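Local coordinates for uncharacterized protein (Bacteroides thetaiotaomicron VPI-5482, PDB 3KNY) that is of unknown function but is probably a two-domain lipoprotein of the bacterial cell envelope, at residues Y133-G138 with R204-T209; S178-D183 with K187-S192. All blocks are in the same frame, centred on the assembly; numbering follows the deposited sequence.

Contact 1. Residues Y133-G138 with R204-T209; sequences YTHSLG and RKVEVT
The imidazole of H135 meets V208 at its edge. V208 CG2 lies near the ring plane, 3.9 Å from H135 CD2. The backbone N of L137 stands at another point of the edge, in the ring plane. The phenol of Y133 has the backbone N of H135 over one face, and V208 CG1 approaches it obliquely. These rings sit where the hairpin of strands 124-134 and 140-149 turns round. A type I beta turn runs from H135 to G138, with G138 N bonded to H135 O. Strand 124-134 is in a three-stranded sheet and strand 204-217, with V206 and V208, in the larger mixed one, so two sheets meet here. Both valines point toward residues 133-138. V208 CG1 lies 3.9 Å from Y133 OH, and V208 CG2 touches both Y133 OH and the imidazole. V206 comes from the direction opposite to H135 and brings CG1 to 4.1 Å from H135 NE2. F199 of strand 188-201 meets the H135 ring edge-to-face, and V10 touches both Y133 and V208. Without the H135 imidazole, as with an alanine here, the L137 amide would probably lose its acceptor and a gap would open beside V206, V208 and F199. H135 CG is anti to the backbone N (chi1 -168°), which carries the ring toward the valines. H135 ND1 accepts from L137 N at 2.9 Å, with an N-H...N angle of 170°.

Contact 2. Residues S178-D183 with K187-S192; sequences SSVSYD and KLIAAS
V180 and I189 meet through their branches on one face of the sheet. V180 CG1 rests 3.9 Å from I189 CG2. The other branch, V180 CG2, leans over the small A191 and lies 4.2 Å from its CB. The short methyl of A191 leaves room for this branch, and the larger I189 is the next residue of its strand on this face. Y182 is the largest bump here. A chi1 of 175° swings the phenol away from the backbone N, and the ring runs along the hairpin toward its turn. It passes obliquely beside the backbone of K187 and L188, with Y182 CD1 3.2 Å from L188 O. At the far end Y182 OH lies 3.6 Å from K187 CB. The root of the ring is flanked by I189, whose CG1 is 4.2 Å from Y182 CD1. The two strands form an antiparallel beta hairpin with a G1 beta bulge at its turn. K187 and L188 both face D183 there. K187 has left-handed backbone angles (61/41°), and its N and that of L188 make only weak bonds to D183 O. D183 N gives L188 O a sound hydrogen bond of 2.8 Å. The D183 carboxylate turns back into the turn, where OD1 accepts from K186 N. Further along, S181 and A190 pair through two backbone bonds, and so do S179 and S192. The opposite face carries the small S179, S181, A190 and S192, and toward the turn D183 and L188, the latter packed on F215 and I217. S192 OG is hydrogen-bonded to T213 OG1 of strand 204-217, while on the first face V180 packs on V145 and I156, I189 on Y147, and A191 on A143. S179 OG reaches 3.8 Å from S192 CB.

Overall arrangement
From the N terminus, the chain first reaches residues 133-138, at the turn between strands 124-134 and 140-149 of the three-stranded sheet. After strands 140-149 and 154-164 it returns to the mixed sheet, which strands 7-10, 53-55 and 93-97 had already entered. Residues 178-183 run along strand 177-183 and return after a turn of three residues as 187-192, which closes contact 2. Strand 188-201 then leads into strand 204-217, where residues 204-209 close contact 1. Contact 2 falls wholly within the 65-residue span of contact 1, and the two do not cross. Contact 1 joins the two sheets. Contact 2 joins neighbouring strands within one of them. Their centres are about 24 Å apart.

Contact 1. Residues Y133-G138 with R204-T209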
loop_
_atom_site.group_PDB
_atom_site.type_symbol
_atom_site.label_atom_id
_atom_site.label_comp_id
_atom_site.label_asym_id
_atom_site.label_seq_id
_atom_site.Cartn_x
_atom_site.Cartn_y
_atom_site.Cartn_z
ATOM N N TYR A 133 -1.517 7.419 -4.112
ATOM C CA TYR A 133 -2.607 8.214 -4.654
ATOM C C TYR A 133 -2.537 8.269 -6.159
ATOM O O TYR A 133 -1.450 8.260 -6.724
ATOM C CB TYR A 133 -2.587 9.626 -4.062
ATOM C CG TYR A 133 -3.496 10.604 -4.763
ATOM C CD1 TYR A 133 -4.845 10.597 -4.538
ATOM C CD2 TYR A 133 -2.995 11.524 -5.675
ATOM C CE1 TYR A 133 -5.689 11.488 -5.188
ATOM C CE2 TYR A 133 -3.824 12.417 -6.326
ATOM C CZ TYR A 133 -5.173 12.388 -6.078
ATOM O OH TYR A 133 -6.008 13.252 -6.721
ATOM N N THR A 134 -3.707 8.292 -6.805
ATOM C CA THR A 134 -3.789 8.409 -8.276
ATOM C C THR A 134 -4.915 9.327 -8.631
ATOM O O THR A 134 -6.042 9.062 -8.290
ATOM C CB THR A 134 -4.053 7.069 -8.974
ATOM O OG1 THR A 134 -3.036 6.131 -8.594
ATOM C CG2 THR A 134 -4.010 7.266 -10.441
ATOM N N HIS A 135 -4.613 10.430 -9.294
ATOM C CA HIS A 135 -5.657 11.365 -9.667
ATOM C C HIS A 135 -6.414 10.758 -10.852
ATOM O O HIS A 135 -5.834 10.010 -11.658
ATOM C CB HIS A 135 -5.075 12.738 -10.026
ATOM C CG HIS A 135 -6.109 13.813 -10.147
ATOM N ND1 HIS A 135 -6.921 13.944 -11.254
ATOM C CD2 HIS A 135 -6.462 14.809 -9.303
ATOM C CE1 HIS A 135 -7.745 14.959 -11.079
ATOM N NE2 HIS A 135 -7.489 15.504 -9.901
ATOM N N SER A 136 -7.700 11.086 -10.958
ATOM C CA SER A 136 -8.520 10.562 -12.052
ATOM C C SER A 136 -7.914 10.912 -13.372
ATOM O O SER A 136 -7.967 10.115 -14.297
ATOM C CB SER A 136 -9.949 11.071 -11.998
ATOM O OG SER A 136 -9.971 12.480 -11.964
ATOM N N LEU A 137 -7.307 12.085 -13.468
ATOM C CA LEU A 137 -6.663 12.486 -14.724
ATOM C C LEU A 137 -5.317 11.800 -14.932
ATOM O O LEU A 137 -4.714 12.018 -15.944
ATOM C CB LEU A 137 -6.505 14.017 -14.803
ATOM C CG LEU A 137 -7.818 14.812 -14.893
ATOM C CD1 LEU A 137 -7.591 16.293 -14.643
ATOM C CD2 LEU A 137 -8.454 14.602 -16.251
ATOM N N GLY A 138 -4.828 10.994 -13.988
ATOM C CA GLY A 138 -3.588 10.215 -14.214
ATOM C C GLY A 138 -2.389 10.391 -13.281
ATOM O O GLY A 138 -1.731 9.413 -12.928
ATOM N N ARG A 204 -5.255 24.446 -17.290
ATOM C CA ARG A 204 -5.730 24.483 -15.903
ATOM C C ARG A 204 -4.673 23.931 -14.968
ATOM O O ARG A 204 -4.199 22.829 -15.189
ATOM C CB ARG A 204 -6.977 23.608 -15.756
ATOM C CG ARG A 204 -8.265 24.254 -16.222
ATOM C CD ARG A 204 -9.287 23.214 -16.696
ATOM N NE ARG A 204 -9.179 22.960 -18.148
ATOM N N LYS A 205 -4.300 24.690 -13.937
ATOM C CA LYS A 205 -3.409 24.185 -12.887
ATOM C C LYS A 205 -4.273 23.413 -11.894
ATOM O O LYS A 205 -5.330 23.874 -11.488
ATOM C CB LYS A 205 -2.644 25.325 -12.185
ATOM C CG LYS A 205 -1.716 26.198 -13.108
ATOM N N VAL A 206 -3.865 22.209 -11.533
ATOM C CA VAL A 206 -4.600 21.458 -10.517
ATOM C C VAL A 206 -3.700 21.347 -9.295
ATOM O O VAL A 206 -2.532 21.011 -9.424
ATOM C CB VAL A 206 -5.001 20.038 -11.027
ATOM C CG1 VAL A 206 -5.719 19.228 -9.947
ATOM C CG2 VAL A 206 -5.851 20.160 -12.258
ATOM N N GLU A 207 -4.233 21.630 -8.117
ATOM C CA GLU A 207 -3.504 21.386 -6.884
ATOM C C GLU A 207 -4.323 20.540 -5.962
ATOM O O GLU A 207 -5.472 20.865 -5.700
ATOM C CB GLU A 207 -3.166 22.683 -6.185
ATOM C CG GLU A 207 -2.147 23.508 -6.936
ATOM C CD GLU A 207 -1.497 24.576 -6.095
ATOM O OE1 GLU A 207 -1.870 24.777 -4.885
ATOM O OE2 GLU A 207 -0.579 25.196 -6.680
ATOM N N VAL A 208 -3.732 19.462 -5.454
ATOM C CA VAL A 208 -4.447 18.561 -4.567
ATOM C C VAL A 208 -3.610 18.359 -3.319
ATOM O O VAL A 208 -2.425 18.043 -3.416
ATOM C CB VAL A 208 -4.707 17.182 -5.237
ATOM C CG1 VAL A 208 -5.591 16.312 -4.363
ATOM C CG2 VAL A 208 -5.341 17.385 -6.576
ATOM N N THR A 209 -4.222 18.569 -2.156
ATOM C CA THR A 209 -3.573 18.300 -0.887
ATOM C C THR A 209 -3.851 16.848 -0.664
ATOM O O THR A 209 -4.994 16.438 -0.771
ATOM C CB THR A 209 -4.122 19.178 0.245
ATOM O OG1 THR A 209 -3.812 20.533 -0.062
ATOM C CG2 THR A 209 -3.444 18.863 1.552
#

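Contact 2. Residues S178-D183 with K187-S192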
loop_
_atom_site.group_PDB
_atom_site.type_symbol
_atom_site.label_atom_id
_atom_site.label_comp_id
_atom_site.label_asym_id
_atom_site.label_seq_id
_atom_site.Cartn_x
_atom_site.Cartn_y
_atom_site.Cartn_z
ATOM N N SER A 178 6.709 13.478 4.070
ATOM C CA SER A 178 6.460 12.064 3.929
ATOM C C SER A 178 7.161 11.399 5.100
ATOM O O SER A 178 8.006 12.009 5.739
ATOM C CB SER A 178 7.032 11.555 2.630
ATOM O OG SER A 178 8.433 11.796 2.630
ATOM N N SER A 179 6.761 10.190 5.442
ATOM C CA SER A 179 7.486 9.443 6.462
ATOM C C SER A 179 7.476 7.964 6.167
ATOM O O SER A 179 6.642 7.488 5.427
ATOM C CB SER A 179 6.907 9.700 7.837
ATOM O OG SER A 179 5.554 9.370 7.823
ATOM N N VAL A 180 8.427 7.257 6.748
ATOM C CA VAL A 180 8.522 5.814 6.622
ATOM C C VAL A 180 9.006 5.253 7.936
ATOM O O VAL A 180 9.879 5.811 8.591
ATOM C CB VAL A 180 9.465 5.379 5.516
ATOM C CG1 VAL A 180 9.457 3.869 5.395
ATOM C CG2 VAL A 180 9.019 5.975 4.189
ATOM N N SER A 181 8.411 4.164 8.360
ATOM C CA SER A 181 8.829 3.542 9.571
ATOM C C SER A 181 8.380 2.085 9.562
ATOM O O SER A 181 7.549 1.696 8.744
ATOM C CB SER A 181 8.211 4.261 10.729
ATOM O OG SER A 181 6.879 3.841 10.841
ATOM N N TYR A 182 8.946 1.282 10.452
ATOM C CA TYR A 182 8.527 -0.096 10.592
ATOM C C TYR A 182 7.759 -0.256 11.913
ATOM O O TYR A 182 8.276 0.075 12.971
ATOM C CB TYR A 182 9.739 -1.007 10.529
ATOM C CG TYR A 182 9.434 -2.453 10.794
ATOM C CD1 TYR A 182 8.648 -3.186 9.924
ATOM C CD2 TYR A 182 9.961 -3.101 11.914
ATOM C CE1 TYR A 182 8.381 -4.526 10.163
ATOM C CE2 TYR A 182 9.707 -4.421 12.156
ATOM C CZ TYR A 182 8.917 -5.133 11.279
ATOM O OH TYR A 182 8.644 -6.451 11.545
ATOM N N ASP A 183 6.513 -0.732 11.831
ATOM C CA ASP A 183 5.679 -0.958 13.011
ATOM C C ASP A 183 5.951 -2.347 13.551
ATOM O O ASP A 183 5.587 -3.344 12.927
ATOM C CB ASP A 183 4.204 -0.821 12.662
ATOM C CG ASP A 183 3.310 -1.030 13.854
ATOM O OD1 ASP A 183 3.604 -1.919 14.694
ATOM O OD2 ASP A 183 2.301 -0.310 13.953
ATOM N N LYS A 187 4.103 -5.532 12.295
ATOM C CA LYS A 187 5.164 -6.094 11.447
ATOM C C LYS A 187 4.995 -5.643 9.992
ATOM O O LYS A 187 5.171 -6.427 9.065
ATOM C CB LYS A 187 5.215 -7.620 11.582
ATOM C CG LYS A 187 5.398 -8.090 13.049
ATOM C CD LYS A 187 5.217 -9.620 13.244
ATOM C CE LYS A 187 4.897 -9.972 14.703
ATOM N NZ LYS A 187 5.602 -9.043 15.659
ATOM N N LEU A 188 4.646 -4.363 9.821
ATOM C CA LEU A 188 4.478 -3.731 8.507
ATOM C C LEU A 188 5.398 -2.518 8.358
ATOM O O LEU A 188 5.782 -1.901 9.353
ATOM C CB LEU A 188 3.035 -3.236 8.348
ATOM C CG LEU A 188 1.907 -4.258 8.371
ATOM C CD1 LEU A 188 0.560 -3.524 8.312
ATOM C CD2 LEU A 188 2.057 -5.221 7.211
ATOM N N ILE A 189 5.726 -2.169 7.114
ATOM C CA ILE A 189 6.358 -0.889 6.801
ATOM C C ILE A 189 5.223 0.057 6.466
ATOM O O ILE A 189 4.356 -0.329 5.732
ATOM C CB ILE A 189 7.307 -1.010 5.603
ATOM C CG1 ILE A 189 8.471 -1.960 5.940
ATOM C CG2 ILE A 189 7.878 0.335 5.210
ATOM C CD1 ILE A 189 9.350 -2.337 4.737
ATOM N N ALA A 190 5.209 1.264 7.055
ATOM C CA ALA A 190 4.186 2.311 6.807
ATOM C C ALA A 190 4.856 3.453 6.111
ATOM O O ALA A 190 5.841 3.954 6.614
ATOM C CB ALA A 190 3.591 2.842 8.104
ATOM N N ALA A 191 4.326 3.858 4.959
ATOM C CA ALA A 191 4.839 5.003 4.204
ATOM C C ALA A 191 3.672 5.987 4.085
ATOM O O ALA A 191 2.551 5.586 3.736
ATOM C CB ALA A 191 5.344 4.571 2.797
ATOM N N SER A 192 3.915 7.261 4.395
ATOM C CA SER A 192 2.853 8.251 4.364
ATOM C C SER A 192 3.290 9.472 3.642
ATOM O O SER A 192 4.479 9.752 3.556
ATOM C CB SER A 192 2.456 8.677 5.775
ATOM O OG SER A 192 1.780 7.627 6.431
#